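Local coordinates for hypothetical protein PA4535 (Pseudomonas aeruginosa, PDB 1Y0K) that is of unknown function but may be an endonuclease with a PD-(D/E)XK-type core, at residues 26-31 with 56-60; 134-138 with 167-171. One frame throughout, in Å; residues are numbered along the deposited sequence.

Contact 1: 26-31 with 56-60; sequences KWDRER and QPPDV
Glu-30, on helix 26-40, and Asp-59, just ahead of strand 60-62, bring two carboxylates together at what is probably the active site of a PD-(D/E)XK-type nuclease core. Their planes stack 22° apart, with Glu-30 OE1 3.9 Å from Asp-59 OD1. The approach is across rather than along: Glu-30 OE1 lies 3.6 Å from Asp-59 CB, and the glutamate chain runs extended beyond a CG held beside the backbone N (chi1 -72°). Water mediates between the acids, one molecule donating to both Glu-30 OE1 and Asp-59 OD1. Lys-26 NZ makes a salt bridge with Glu-30 OE2 at 2.9 Å, using the syn lone pair of that oxygen. The lysine thus grips the glutamate directly, and it can reach the aspartate through a second water, which accepts from NZ and lies 2.7 Å from Asp-59 OD1.

Pro-58 and Asp-59 probably form the PD pair of this clan, with Glu-68 on the neighbouring strand perhaps the next acid; in relatives such acidic groups commonly bind a metal. Two successive cis peptide bonds, before Pro-57 and before Pro-58, lead the chain into this position. Opposite Phe-67 the chain then fits two residues, Asp-59 and Val-60, against one: a classic beta bulge. Asp-59 OD2 is held by the backbone N of Val-69.

Trp-27 anchors the same helix. With CG anti to the backbone N (chi1 -164°), the indole swings across so that NE1 donates to Asp-59 O at 2.8 Å; the oxygen lies near the ring plane, although the donor stands above the carbonyl plane. Val-60 CG2 comes in obliquely to the indole, 3.6 Å from Trp-27 NE1 and 4.0 Å from Glu-30 CB.

Contact 2: 134-138 with 167-171; sequences IDHGE and QGWRS
His-136 and Trp-169 meet where two loops pass one another, one leading from helix 119-132 into strand 140-146, the other from helix 162-166 into strand 171-175. Packing is tight here. His-136 CD2 lies 3.6 Å from Trp-169 CZ3, the two rings set obliquely with planes 48° apart, and the same carbon comes within 3.3 Å of Gln-167 O. At the neighbouring ring atom, NE2 bonds to Ala-126 O of helix 119-132. Trp-169 is steadied in turn by its NE1, which donates to Gln-167 OE1 at 2.9 Å.

Backbone meets backbone closely alongside the rings. The CA-H of Trp-169 points almost straight at His-136 O (161° at the hydrogen), and Gly-137 CA rests 3.3 Å from Gly-168 O. Gly-168, with positive phi, is where the chain turns out of helix 162-166. In the other segment, Asp-135 OD1 accepts from Gly-137 N in an Asx turn. Arg-170 is equally close: CG anti to the backbone N (chi1 -173°) carries the chain along Gly-137 O, 3.3 Å from Arg-170 CB, and a bend at chi3 brings one guanidinium face to Glu-138 O.

The loose, solvent side is the far end of that arginine. Exposed Glu-138 adds a salt bridge of charge alone, OE1 to NH1 of Arg-170 at 3.6 Å, with the oxygen well out of the guanidinium plane. The firmer partners of Arg-170 NH2 are Asp-140 and Gly-64 O.

Between 134-138 and 167-171, then, shape, CA-H...O contacts and loosely directed charge do the joining without a conventional hydrogen bond; the next link is the backbone bond of Arg-170 with Leu-139.

Overall arrangement
Contact 1 closes before contact 2 opens, so the two follow in series along one chain, with centres about 17 Å apart. Both stand at strand entrances of the same mixed sheet: contact 1 beside strand 60-62, contact 2 where strands 140-146 and 171-175, adjacent and parallel, begin. Strand 65-73 lies between those two regions. The contacts touch directly, Pro-57 CD packing 3.6 Å from Ile-134 CD1, and Pro-57 also rests on helix 119-132, the helix that leads into contact 2. If the family assignment holds, contact 1 belongs to the probable nuclease site, whereas contact 2 joins the loops that enter two inner, parallel strands.

Contact 1: 26-31 with 56-60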
# COMPACT_ATOMS: atom_id res chain seq x y z
N LYS A 26 4.49 -5.96 15.29
CA LYS A 26 3.25 -5.59 14.57
C LYS A 26 3.06 -4.08 14.29
O LYS A 26 2.91 -3.68 13.12
CB LYS A 26 2.01 -6.17 15.24
CG LYS A 26 0.73 -5.92 14.43
CD LYS A 26 -0.51 -6.48 15.10
CE LYS A 26 -1.74 -6.15 14.27
NZ LYS A 26 -2.13 -4.72 14.37
N TRP A 27 3.05 -3.26 15.33
CA TRP A 27 2.84 -1.83 15.10
C TRP A 27 4.04 -1.21 14.38
O TRP A 27 3.86 -0.36 13.50
CB TRP A 27 2.52 -1.06 16.39
CG TRP A 27 1.93 0.30 16.03
CD1 TRP A 27 0.66 0.56 15.61
CD2 TRP A 27 2.62 1.55 16.02
NE1 TRP A 27 0.50 1.90 15.35
CE2 TRP A 27 1.69 2.53 15.59
CE3 TRP A 27 3.93 1.95 16.34
CZ2 TRP A 27 2.03 3.88 15.48
CZ3 TRP A 27 4.26 3.30 16.23
CH2 TRP A 27 3.32 4.24 15.80
N ASP A 28 5.24 -1.64 14.75
CA ASP A 28 6.44 -1.16 14.07
C ASP A 28 6.39 -1.46 12.56
O ASP A 28 6.75 -0.61 11.75
CB ASP A 28 7.68 -1.79 14.70
CG ASP A 28 8.97 -1.32 14.04
OD1 ASP A 28 9.36 -0.15 14.26
OD2 ASP A 28 9.59 -2.14 13.32
N ARG A 29 5.95 -2.66 12.21
CA ARG A 29 5.75 -3.08 10.82
C ARG A 29 4.79 -2.14 10.09
O ARG A 29 5.06 -1.71 8.97
CB ARG A 29 5.17 -4.50 10.82
CG ARG A 29 5.28 -5.26 9.52
CD ARG A 29 5.20 -6.76 9.80
NE ARG A 29 4.07 -7.10 10.65
CZ ARG A 29 3.99 -8.18 11.41
NH1 ARG A 29 4.98 -9.07 11.45
NH2 ARG A 29 2.90 -8.38 12.14
N GLU A 30 3.67 -1.85 10.74
CA GLU A 30 2.64 -0.98 10.16
C GLU A 30 3.14 0.46 10.02
O GLU A 30 2.92 1.09 8.98
CB GLU A 30 1.35 -1.06 10.98
CG GLU A 30 0.64 -2.39 10.78
CD GLU A 30 -0.19 -2.83 11.98
OE1 GLU A 30 -0.29 -2.09 12.98
OE2 GLU A 30 -0.74 -3.96 11.91
N ARG A 31 3.84 0.95 11.04
CA ARG A 31 4.44 2.29 10.98
C ARG A 31 5.50 2.35 9.87
O ARG A 31 5.59 3.33 9.13
CB ARG A 31 5.05 2.67 12.32
CG ARG A 31 5.33 4.16 12.44
CD ARG A 31 6.48 4.45 13.38
NE ARG A 31 7.70 3.87 12.85
CZ ARG A 31 8.29 2.79 13.35
NH1 ARG A 31 9.38 2.31 12.76
NH2 ARG A 31 7.81 2.21 14.44
N GLN A 56 -8.72 -0.03 17.08
CA GLN A 56 -8.51 -0.40 15.69
C GLN A 56 -9.86 -0.78 15.08
O GLN A 56 -10.69 -1.42 15.75
CB GLN A 56 -7.51 -1.56 15.56
CG GLN A 56 -6.08 -1.22 15.95
CD GLN A 56 -5.26 -2.45 16.30
OE1 GLN A 56 -5.22 -3.43 15.55
NE2 GLN A 56 -4.59 -2.41 17.45
N PRO A 57 -10.11 -0.38 13.82
CA PRO A 57 -9.24 0.37 12.91
C PRO A 57 -9.28 1.87 13.24
O PRO A 57 -10.21 2.32 13.92
CB PRO A 57 -9.88 0.11 11.55
CG PRO A 57 -11.35 -0.06 11.86
CD PRO A 57 -11.42 -0.69 13.21
N PRO A 58 -8.31 2.64 12.73
CA PRO A 58 -7.19 2.21 11.88
C PRO A 58 -5.99 1.70 12.69
O PRO A 58 -6.14 1.34 13.86
CB PRO A 58 -6.83 3.50 11.14
CG PRO A 58 -7.09 4.58 12.17
CD PRO A 58 -8.27 4.10 12.99
N ASP A 59 -4.81 1.68 12.06
CA ASP A 59 -3.58 1.20 12.70
C ASP A 59 -2.64 2.33 13.10
O ASP A 59 -2.07 2.31 14.19
CB ASP A 59 -2.83 0.23 11.79
CG ASP A 59 -3.63 -1.01 11.47
OD1 ASP A 59 -4.12 -1.68 12.41
OD2 ASP A 59 -3.78 -1.32 10.27
N VAL A 60 -2.48 3.29 12.19
CA VAL A 60 -1.50 4.35 12.37
C VAL A 60 -2.13 5.69 12.02
O VAL A 60 -2.63 5.88 10.91
CB VAL A 60 -0.24 4.12 11.48
CG1 VAL A 60 0.73 5.29 11.59
CG2 VAL A 60 0.45 2.79 11.85
O HOH W 1 -4.16 -4.34 12.51
O HOH W 2 -2.43 -2.04 14.60

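Contact 2: 134-138 with 167-171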
# COMPACT_ATOMS: atom_id res chain seq x y z
N ILE A 134 -18.61 -0.02 11.87
CA ILE A 134 -17.46 0.89 11.70
C ILE A 134 -17.67 1.78 10.48
O ILE A 134 -18.18 1.32 9.44
CB ILE A 134 -16.13 0.09 11.61
CG1 ILE A 134 -15.71 -0.36 13.00
CG2 ILE A 134 -15.00 0.93 10.94
CD1 ILE A 134 -14.94 -1.62 13.05
N ASP A 135 -17.26 3.06 10.59
CA ASP A 135 -17.39 4.00 9.48
C ASP A 135 -16.21 3.83 8.53
O ASP A 135 -15.12 4.37 8.77
CB ASP A 135 -17.46 5.46 9.98
CG ASP A 135 -17.79 6.47 8.86
OD1 ASP A 135 -17.81 6.09 7.67
OD2 ASP A 135 -18.04 7.66 9.18
N HIS A 136 -16.43 3.08 7.45
CA HIS A 136 -15.41 2.86 6.43
C HIS A 136 -14.86 4.19 5.92
O HIS A 136 -13.68 4.29 5.55
CB HIS A 136 -15.98 2.08 5.24
CG HIS A 136 -16.61 0.77 5.59
ND1 HIS A 136 -17.75 0.68 6.36
CD2 HIS A 136 -16.29 -0.50 5.24
CE1 HIS A 136 -18.08 -0.59 6.50
NE2 HIS A 136 -17.21 -1.33 5.83
N GLY A 137 -15.72 5.21 5.90
CA GLY A 137 -15.39 6.51 5.33
C GLY A 137 -14.40 7.37 6.10
O GLY A 137 -14.06 8.47 5.65
N GLU A 138 -13.92 6.89 7.24
CA GLU A 138 -12.90 7.61 8.00
C GLU A 138 -11.53 6.92 7.87
O GLU A 138 -10.55 7.36 8.48
CB GLU A 138 -13.29 7.75 9.48
CG GLU A 138 -14.46 8.72 9.72
CD GLU A 138 -14.13 10.18 9.38
OE1 GLU A 138 -12.97 10.61 9.58
OE2 GLU A 138 -15.04 10.91 8.93
N GLN A 167 -16.82 0.00 -1.57
CA GLN A 167 -16.67 -0.48 -0.18
C GLN A 167 -16.70 0.64 0.86
O GLN A 167 -16.85 0.38 2.07
CB GLN A 167 -15.40 -1.34 -0.04
CG GLN A 167 -15.48 -2.70 -0.75
CD GLN A 167 -14.14 -3.39 -0.90
OE1 GLN A 167 -13.08 -2.77 -0.73
NE2 GLN A 167 -14.17 -4.69 -1.22
N GLY A 168 -16.53 1.88 0.40
CA GLY A 168 -16.75 3.07 1.22
C GLY A 168 -15.56 3.69 1.93
O GLY A 168 -15.72 4.66 2.67
N TRP A 169 -14.36 3.15 1.70
CA TRP A 169 -13.13 3.73 2.29
C TRP A 169 -12.94 5.19 1.90
O TRP A 169 -13.34 5.61 0.81
CB TRP A 169 -11.88 2.96 1.83
CG TRP A 169 -12.04 1.49 1.77
CD1 TRP A 169 -12.01 0.69 0.65
CD2 TRP A 169 -12.29 0.61 2.88
NE1 TRP A 169 -12.20 -0.63 1.01
CE2 TRP A 169 -12.39 -0.70 2.36
CE3 TRP A 169 -12.44 0.81 4.26
CZ2 TRP A 169 -12.62 -1.81 3.17
CZ3 TRP A 169 -12.68 -0.29 5.06
CH2 TRP A 169 -12.77 -1.59 4.52
N ARG A 170 -12.29 5.97 2.77
CA ARG A 170 -11.98 7.36 2.43
C ARG A 170 -10.93 7.47 1.32
O ARG A 170 -10.99 8.36 0.47
CB ARG A 170 -11.49 8.11 3.67
CG ARG A 170 -11.33 9.60 3.37
CD ARG A 170 -11.22 10.42 4.63
NE ARG A 170 -9.97 10.16 5.35
CZ ARG A 170 -9.69 10.73 6.51
NH1 ARG A 170 -10.57 11.55 7.07
NH2 ARG A 170 -8.54 10.46 7.13
N SER A 171 -9.97 6.55 1.35
CA SER A 171 -8.89 6.52 0.37
C SER A 171 -8.27 5.12 0.35
O SER A 171 -8.48 4.32 1.27
CB SER A 171 -7.82 7.58 0.69
OG SER A 171 -7.04 7.22 1.84